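Long-range contact in alpha-/beta-galactoside alpha-2,3-sialyltransferase (Photobacterium phosphoreum, PDB 2ZWI), which probably transfers sialic acid to galactosides through an alpha-2,3 linkage, as a GT-B-type glycosyltransferase seen here with bound cytidine monophosphate and zinc: residues N30-I41 against I50-L61. Residues are numbered along the deposited sequence; the frame is centred on the assembly and turned at random. Where two conformers were deposited one is given.
Sequences NKKLISWSRYPI and INGSFFKNRPEL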
loop_
_atom_site.group_PDB
_atom_site.type_symbol
_atom_site.label_atom_id
_atom_site.label_comp_id
_atom_site.label_asym_id
_atom_site.label_seq_id
_atom_site.Cartn_x
_atom_site.Cartn_y
_atom_site.Cartn_z
ATOM N N ASN A 30 2.996 -23.766 6.729
ATOM C CA ASN A 30 3.880 -23.847 5.564
ATOM C C ASN A 30 5.165 -23.076 5.825
ATOM O O ASN A 30 5.138 -22.053 6.517
ATOM C CB ASN A 30 3.213 -23.262 4.322
ATOM C CG ASN A 30 1.963 -23.998 3.933
ATOM O OD1 ASN A 30 1.924 -25.225 3.952
ATOM N ND2 ASN A 30 0.929 -23.253 3.573
ATOM N N LYS A 31 6.275 -23.566 5.272
ATOM C CA LYS A 31 7.542 -22.844 5.341
ATOM C C LYS A 31 7.378 -21.512 4.613
ATOM O O LYS A 31 6.768 -21.452 3.544
ATOM C CB LYS A 31 8.684 -23.668 4.731
ATOM C CG LYS A 31 10.064 -22.979 4.756
ATOM C CD LYS A 31 10.687 -22.993 6.153
ATOM C CE LYS A 31 11.991 -22.207 6.206
ATOM N NZ LYS A 31 11.803 -20.767 5.866
ATOM N N LYS A 32 7.900 -20.446 5.212
ATOM C CA LYS A 32 7.794 -19.112 4.616
ATOM C C LYS A 32 9.180 -18.517 4.381
ATOM O O LYS A 32 10.053 -18.604 5.250
ATOM C CB LYS A 32 6.961 -18.199 5.514
ATOM C CG LYS A 32 5.531 -18.704 5.721
ATOM C CD LYS A 32 4.790 -17.904 6.764
ATOM C CE LYS A 32 3.463 -18.574 7.131
ATOM N NZ LYS A 32 3.648 -19.873 7.853
ATOM N N LEU A 33 9.375 -17.947 3.196
ATOM C CA LEU A 33 10.605 -17.236 2.832
ATOM C C LEU A 33 10.261 -15.755 2.643
ATOM O O LEU A 33 9.406 -15.412 1.817
ATOM C CB LEU A 33 11.204 -17.820 1.550
ATOM C CG LEU A 33 11.373 -19.346 1.497
ATOM C CD1 LEU A 33 11.921 -19.767 0.160
ATOM C CD2 LEU A 33 12.267 -19.852 2.623
ATOM N N ILE A 34 10.912 -14.892 3.418
ATOM C CA ILE A 34 10.489 -13.501 3.552
ATOM C C ILE A 34 11.627 -12.515 3.231
ATOM O O ILE A 34 12.758 -12.673 3.710
ATOM C CB ILE A 34 9.949 -13.218 4.981
ATOM C CG1 ILE A 34 8.790 -14.166 5.342
ATOM C CG2 ILE A 34 9.499 -11.777 5.113
ATOM C CD1 ILE A 34 8.368 -14.080 6.805
ATOM N N SER A 35 11.330 -11.509 2.413
ATOM C CA SER A 35 12.283 -10.445 2.149
ATOM C C SER A 35 11.543 -9.118 2.008
ATOM O O SER A 35 11.007 -8.808 0.936
ATOM C CB SER A 35 13.093 -10.743 0.891
ATOM O OG SER A 35 14.120 -9.782 0.750
ATOM N N TRP A 36 11.515 -8.357 3.104
ATOM C CA TRP A 36 10.835 -7.072 3.171
ATOM C C TRP A 36 11.878 -5.978 3.370
ATOM O O TRP A 36 12.547 -5.940 4.400
ATOM C CB TRP A 36 9.839 -7.047 4.347
ATOM C CG TRP A 36 8.628 -7.993 4.242
ATOM C CD1 TRP A 36 7.885 -8.273 3.124
ATOM C CD2 TRP A 36 8.009 -8.711 5.320
ATOM N NE1 TRP A 36 6.856 -9.139 3.438
ATOM C CE2 TRP A 36 6.907 -9.421 4.776
ATOM C CE3 TRP A 36 8.278 -8.826 6.694
ATOM C CZ2 TRP A 36 6.084 -10.249 5.554
ATOM C CZ3 TRP A 36 7.451 -9.639 7.468
ATOM C CH2 TRP A 36 6.365 -10.342 6.892
ATOM N N SER A 37 12.001 -5.081 2.396
ATOM C CA SER A 37 12.999 -4.005 2.444
ATOM C C SER A 37 12.903 -3.124 3.697
ATOM O O SER A 37 13.919 -2.786 4.299
ATOM C CB SER A 37 12.913 -3.130 1.179
ATOM O OG SER A 37 13.186 -3.895 0.011
ATOM N N ARG A 38 11.684 -2.769 4.088
ATOM C CA ARG A 38 11.471 -1.801 5.168
ATOM C C ARG A 38 11.280 -2.472 6.531
ATOM O O ARG A 38 11.199 -1.793 7.562
ATOM C CB ARG A 38 10.275 -0.893 4.850
ATOM C CG ARG A 38 10.426 -0.023 3.594
ATOM C CD ARG A 38 11.087 1.316 3.906
ATOM N NE ARG A 38 10.248 2.129 4.784
ATOM C CZ ARG A 38 9.395 3.062 4.367
ATOM N NH1 ARG A 38 9.257 3.325 3.068
ATOM N NH2 ARG A 38 8.674 3.734 5.256
ATOM N N TYR A 39 11.209 -3.801 6.531
ATOM C CA TYR A 39 10.969 -4.553 7.756
ATOM C C TYR A 39 11.887 -5.765 7.913
ATOM O O TYR A 39 11.421 -6.897 7.808
ATOM C CB TYR A 39 9.491 -4.982 7.829
ATOM C CG TYR A 39 8.585 -3.876 8.295
ATOM C CD1 TYR A 39 8.435 -3.608 9.650
ATOM C CD2 TYR A 39 7.900 -3.078 7.382
ATOM C CE1 TYR A 39 7.623 -2.588 10.089
ATOM C CE2 TYR A 39 7.076 -2.045 7.815
ATOM C CZ TYR A 39 6.952 -1.808 9.171
ATOM O OH TYR A 39 6.149 -0.797 9.632
ATOM N N PRO A 40 13.195 -5.539 8.164
ATOM C CA PRO A 40 14.051 -6.692 8.468
ATOM C C PRO A 40 13.677 -7.353 9.805
ATOM O O PRO A 40 13.549 -6.667 10.833
ATOM C CB PRO A 40 15.469 -6.095 8.498
ATOM C CG PRO A 40 15.277 -4.647 8.794
ATOM C CD PRO A 40 13.954 -4.270 8.165
ATOM N N ILE A 41 13.471 -8.668 9.768
ATOM C CA ILE A 41 13.050 -9.431 10.936
ATOM C C ILE A 41 14.245 -10.254 11.421
ATOM O O ILE A 41 14.667 -11.214 10.755
ATOM C CB ILE A 41 11.835 -10.389 10.640
ATOM C CG1 ILE A 41 10.679 -9.688 9.885
ATOM C CG2 ILE A 41 11.338 -11.065 11.935
ATOM C CD1 ILE A 41 10.066 -8.465 10.586
ATOM N N ILE A 50 6.162 -18.549 12.984
ATOM C CA ILE A 50 5.518 -18.587 11.656
ATOM C C ILE A 50 6.192 -19.566 10.672
ATOM O O ILE A 50 5.763 -19.700 9.518
ATOM C CB ILE A 50 5.376 -17.166 11.029
ATOM C CG1 ILE A 50 6.749 -16.556 10.709
ATOM C CG2 ILE A 50 4.549 -16.256 11.950
ATOM C CD1 ILE A 50 6.684 -15.334 9.775
ATOM N N ASN A 51 7.228 -20.264 11.141
ATOM C CA ASN A 51 8.021 -21.167 10.295
ATOM C C ASN A 51 8.686 -20.402 9.142
ATOM O O ASN A 51 8.702 -20.854 7.988
ATOM C CB ASN A 51 7.160 -22.333 9.764
ATOM C CG ASN A 51 7.994 -23.501 9.267
ATOM O OD1 ASN A 51 9.207 -23.569 9.506
ATOM N ND2 ASN A 51 7.347 -24.434 8.572
ATOM N N GLY A 52 9.249 -19.242 9.468
ATOM C CA GLY A 52 9.806 -18.381 8.446
ATOM C C GLY A 52 11.307 -18.257 8.491
ATOM O O GLY A 52 11.932 -18.481 9.539
ATOM N N SER A 53 11.873 -17.908 7.337
ATOM C CA SER A 53 13.250 -17.439 7.217
ATOM C C SER A 53 13.218 -16.061 6.561
ATOM O O SER A 53 12.447 -15.828 5.626
ATOM C CB SER A 53 14.087 -18.382 6.351
ATOM O OG SER A 53 14.176 -19.666 6.944
ATOM N N PHE A 54 14.063 -15.163 7.061
ATOM C CA PHE A 54 14.205 -13.831 6.498
ATOM C C PHE A 54 15.483 -13.717 5.688
ATOM O O PHE A 54 16.541 -14.222 6.093
ATOM C CB PHE A 54 14.180 -12.760 7.592
ATOM C CG PHE A 54 14.005 -11.366 7.051
ATOM C CD1 PHE A 54 12.737 -10.885 6.744
ATOM C CD2 PHE A 54 15.111 -10.554 6.810
ATOM C CE1 PHE A 54 12.566 -9.617 6.206
ATOM C CE2 PHE A 54 14.952 -9.269 6.283
ATOM C CZ PHE A 54 13.681 -8.802 5.975
ATOM N N PHE A 55 15.373 -13.038 4.552
ATOM C CA PHE A 55 16.477 -12.820 3.628
ATOM C C PHE A 55 16.609 -11.326 3.394
ATOM O O PHE A 55 15.608 -10.640 3.174
ATOM C CB PHE A 55 16.210 -13.570 2.324
ATOM C CG PHE A 55 16.064 -15.046 2.518
ATOM C CD1 PHE A 55 17.179 -15.875 2.495
ATOM C CD2 PHE A 55 14.819 -15.606 2.774
ATOM C CE1 PHE A 55 17.048 -17.244 2.698
ATOM C CE2 PHE A 55 14.680 -16.954 2.979
ATOM C CZ PHE A 55 15.795 -17.781 2.943
ATOM N N LYS A 56 17.840 -10.824 3.477
ATOM C CA LYS A 56 18.102 -9.398 3.317
ATOM C C LYS A 56 17.911 -8.929 1.884
ATOM O O LYS A 56 17.670 -7.745 1.650
ATOM C CB LYS A 56 19.511 -9.044 3.797
ATOM C CG LYS A 56 19.688 -9.070 5.307
ATOM C CD LYS A 56 21.149 -9.323 5.650
ATOM C CE LYS A 56 21.405 -9.264 7.148
ATOM N NZ LYS A 56 21.592 -7.860 7.604
ATOM N N ASN A 57 18.029 -9.846 0.924
ATOM C CA ASN A 57 17.802 -9.500 -0.478
ATOM C C ASN A 57 17.189 -10.623 -1.313
ATOM O O ASN A 57 17.198 -11.792 -0.914
ATOM C CB ASN A 57 19.094 -8.979 -1.126
ATOM C CG ASN A 57 20.239 -9.964 -1.013
ATOM O OD1 ASN A 57 20.130 -11.113 -1.432
ATOM N ND2 ASN A 57 21.353 -9.512 -0.444
ATOM N N ARG A 58 16.663 -10.241 -2.473
ATOM C CA ARG A 58 16.019 -11.160 -3.409
ATOM C C ARG A 58 16.922 -12.308 -3.924
ATOM O O ARG A 58 16.489 -13.466 -3.928
ATOM C CB ARG A 58 15.397 -10.371 -4.565
ATOM C CG ARG A 58 14.268 -11.090 -5.303
ATOM C CD ARG A 58 13.855 -10.304 -6.566
ATOM N NE ARG A 58 14.911 -10.289 -7.579
ATOM C CZ ARG A 58 14.984 -9.440 -8.605
ATOM N NH1 ARG A 58 15.992 -9.541 -9.467
ATOM N NH2 ARG A 58 14.062 -8.499 -8.786
ATOM N N PRO A 59 18.169 -12.009 -4.362
ATOM C CA PRO A 59 18.981 -13.153 -4.797
ATOM C C PRO A 59 19.274 -14.203 -3.704
ATOM O O PRO A 59 19.376 -15.391 -4.031
ATOM C CB PRO A 59 20.267 -12.507 -5.343
ATOM C CG PRO A 59 20.311 -11.149 -4.738
ATOM C CD PRO A 59 18.885 -10.730 -4.535
ATOM N N GLU A 60 19.375 -13.797 -2.433
ATOM C CA GLU A 60 19.549 -14.782 -1.349
ATOM C C GLU A 60 18.304 -15.642 -1.156
ATOM O O GLU A 60 18.408 -16.847 -0.959
ATOM C CB GLU A 60 19.936 -14.139 -0.011
ATOM C CG GLU A 60 21.386 -13.611 0.088
ATOM C CD GLU A 60 22.457 -14.604 -0.372
ATOM O OE1 GLU A 60 23.358 -14.173 -1.127
ATOM O OE2 GLU A 60 22.415 -15.802 0.010
ATOM N N LEU A 61 17.132 -15.018 -1.213
ATOM C CA LEU A 61 15.867 -15.743 -1.059
ATOM C C LEU A 61 15.708 -16.782 -2.163
ATOM O O LEU A 61 15.339 -17.936 -1.905
ATOM C CB LEU A 61 14.671 -14.775 -1.014
ATOM C CG LEU A 61 13.270 -15.388 -0.829
ATOM C CD1 LEU A 61 12.327 -14.410 -0.125
ATOM C CD2 LEU A 61 12.681 -15.843 -2.171
#
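Phe54 reaches across from strand 52-54 and lays its ring between the backbone of strand 31-36 and the turn that follows it. Its CG stands anti to the backbone N (chi1 -167°), which swings the ring toward residues 34-41. Ile41 N lies 3.6 Å above the plane of the Phe54 ring, over its centre, and Ile34 O faces the opposite side. Trp36 O meets the ring edge in plane, 3.5 Å from Phe54 CZ. Ile34 CG2, 3.7 Å from Phe54 CD1, also sits over the centre of the Trp36 indole. Ile34 CD1 meets Ile50 CD1 at 3.6 Å.

The strands run parallel, at 22°, tied by Lys32 N to Asn51 O, Ser53 N to Lys32 O, Ile34 N to Ser53 O and Phe55 N to Ile34 O. On the side of Leu33 and Ser53, Leu33 CD2 touches the edge of the Phe55 ring at CE2 (3.8 Å), and Leu61 CD1 packs on Leu33 CB.

Two lysines reach across the start of the pair. In one of two modelled conformers, Lys31 runs forward across Asn51 O and sets NZ 2.8 Å from Ser53 OG, a bond therefore less certain. Lys32 bends at chi4 (68°), bringing NZ to Ile50 O (2.7 Å) and to Asn30 O; Ser28 O is a further acceptor. Asn51, with positive phi, closes helix 44-50 in a Schellman motif, and its ND2 bonds to Asn29 O.

This beta-alpha-beta unit forms one margin of the seven-stranded parallel sheet. Lys32 is buried, its NZ held by three carbonyl oxygens; with Ile50 O at the C-terminal end of the helix, the helix dipole would probably favour the Lys32 ammonium there.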